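Local coordinates for arfgap-like finger domain containing protein (Cryptosporidium parvum Iowa II, PDB 2OWA), which binds a zinc ion and probably activates the GTPase activity of an ADP-ribosylation factor through this ArfGAP domain, at residues S53-I58 against Q130-E135. Sequence-based numbering, arbitrary orientation.
Sequences SFAVFI and QILDSE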
# COMPACT_ATOMS: atom_id res chain seq x y z
N SER A 53 2.13 -2.49 -4.13
CA SER A 53 1.82 -3.92 -4.41
C SER A 53 0.58 -4.43 -3.68
O SER A 53 -0.29 -5.05 -4.28
CB SER A 53 3.02 -4.81 -4.02
OG SER A 53 4.25 -4.24 -4.49
N PHE A 54 0.53 -4.17 -2.38
CA PHE A 54 -0.58 -4.61 -1.53
C PHE A 54 -1.54 -3.48 -1.21
O PHE A 54 -2.50 -3.66 -0.48
CB PHE A 54 0.01 -5.25 -0.27
CG PHE A 54 1.11 -6.21 -0.59
CD1 PHE A 54 0.83 -7.43 -1.23
CD2 PHE A 54 2.44 -5.90 -0.30
CE1 PHE A 54 1.86 -8.33 -1.56
CE2 PHE A 54 3.45 -6.77 -0.62
CZ PHE A 54 3.17 -7.98 -1.23
N ALA A 55 -1.27 -2.30 -1.78
CA ALA A 55 -1.99 -1.08 -1.41
C ALA A 55 -2.13 -0.94 0.10
O ALA A 55 -3.21 -0.73 0.62
CB ALA A 55 -3.37 -1.03 -2.09
N VAL A 56 -1.01 -1.06 0.82
CA VAL A 56 -1.03 -0.84 2.26
C VAL A 56 -0.19 0.41 2.61
O VAL A 56 0.77 0.72 1.91
CB VAL A 56 -0.55 -2.06 3.06
CG1 VAL A 56 -1.58 -3.27 2.91
CG2 VAL A 56 0.84 -2.47 2.62
N PHE A 57 -0.58 1.09 3.68
CA PHE A 57 0.23 2.18 4.27
C PHE A 57 1.10 1.68 5.42
O PHE A 57 0.62 0.92 6.28
CB PHE A 57 -0.64 3.31 4.79
CG PHE A 57 -1.37 4.02 3.73
CD1 PHE A 57 -0.81 5.11 3.10
CD2 PHE A 57 -2.65 3.57 3.33
CE1 PHE A 57 -1.50 5.78 2.07
CE2 PHE A 57 -3.34 4.22 2.32
CZ PHE A 57 -2.78 5.34 1.70
N ILE A 58 2.35 2.13 5.44
CA ILE A 58 3.39 1.63 6.37
C ILE A 58 4.23 2.82 6.86
O ILE A 58 4.27 3.82 6.19
CB ILE A 58 4.30 0.57 5.68
CG1 ILE A 58 4.93 1.11 4.37
CG2 ILE A 58 3.53 -0.79 5.51
CD1 ILE A 58 5.89 0.12 3.69
N GLN A 130 -2.65 -9.71 -7.31
CA GLN A 130 -3.48 -10.01 -8.48
C GLN A 130 -4.95 -9.70 -8.33
O GLN A 130 -5.57 -9.37 -9.31
CB GLN A 130 -3.32 -11.48 -8.91
CG GLN A 130 -2.04 -11.74 -9.66
CD GLN A 130 -1.96 -13.16 -10.24
OE1 GLN A 130 -0.89 -13.73 -10.34
NE2 GLN A 130 -3.11 -13.74 -10.60
N ILE A 131 -5.51 -9.85 -7.13
CA ILE A 131 -6.91 -9.45 -6.84
C ILE A 131 -7.06 -7.95 -7.06
O ILE A 131 -8.04 -7.47 -7.66
CB ILE A 131 -7.36 -9.83 -5.38
CG1 ILE A 131 -7.42 -11.37 -5.20
CG2 ILE A 131 -8.70 -9.19 -5.01
CD1 ILE A 131 -7.45 -11.81 -3.74
N LEU A 132 -6.07 -7.20 -6.59
CA LEU A 132 -6.08 -5.76 -6.77
C LEU A 132 -5.90 -5.37 -8.24
O LEU A 132 -6.58 -4.46 -8.69
CB LEU A 132 -5.03 -5.10 -5.90
CG LEU A 132 -5.19 -5.17 -4.37
CD1 LEU A 132 -4.06 -4.28 -3.82
CD2 LEU A 132 -6.59 -4.73 -3.82
N ASP A 133 -4.99 -6.06 -8.96
CA ASP A 133 -4.74 -5.82 -10.39
C ASP A 133 -6.02 -6.01 -11.19
O ASP A 133 -6.34 -5.23 -12.09
CB ASP A 133 -3.72 -6.83 -10.96
CG ASP A 133 -2.33 -6.62 -10.46
OD1 ASP A 133 -2.07 -5.57 -9.80
OD2 ASP A 133 -1.48 -7.50 -10.77
N SER A 134 -6.71 -7.09 -10.87
CA SER A 134 -7.97 -7.42 -11.47
C SER A 134 -9.05 -6.35 -11.21
O SER A 134 -9.82 -6.02 -12.11
CB SER A 134 -8.41 -8.76 -10.95
OG SER A 134 -9.25 -9.36 -11.88
N GLU A 135 -9.09 -5.79 -10.00
CA GLU A 135 -10.03 -4.70 -9.68
C GLU A 135 -9.82 -3.43 -10.49
O GLU A 135 -10.78 -2.77 -10.86
CB GLU A 135 -9.91 -4.31 -8.21
CG GLU A 135 -10.43 -5.32 -7.27
CD GLU A 135 -11.86 -5.05 -6.96
OE1 GLU A 135 -12.72 -5.49 -7.76
OE2 GLU A 135 -12.11 -4.39 -5.92
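Leu-132 reaches out from helix 123-135 and sets one methyl, CD1, against the turn that joins strands 49-51 and 56-58, the hairpin of the zinc-finger ArfGAP domain. That turn closes with a G1 beta bulge, in which Ala-55 and Val-56 both face Ser-51, and Ala-55 has the left-handed backbone (phi 45°, psi 51°) that goes with it. Its CB points at the helix and meets Leu-132 CD1 at 3.7 Å. Leu-132 CD1 also lies against the Phe-54 to Ala-55 peptide, 3.7 Å from Phe-54 C, and 3.9 Å from Ser-53 O. With CG beside the backbone N (chi1 -65°) and chi2 extended, the leucine carries CD1 straight out to the turn.

The CB bonds of Ser-53 and Phe-54 point away from the helix: Ser-53 CB sits 3.9 Å above the centre of the Phe-54 ring, which packs edge-to-face with Tyr-119, and Ser-53 OG is hydrogen-bonded to Phe-75 N. Helix 86-94 ties the two parts together, since Arg-91 gives NH1 to Asp-133 OD1 in a salt bridge and hydrogen-bonds through NH2 to Ser-53 O, the carbonyl oxygen beside Leu-132 CD1.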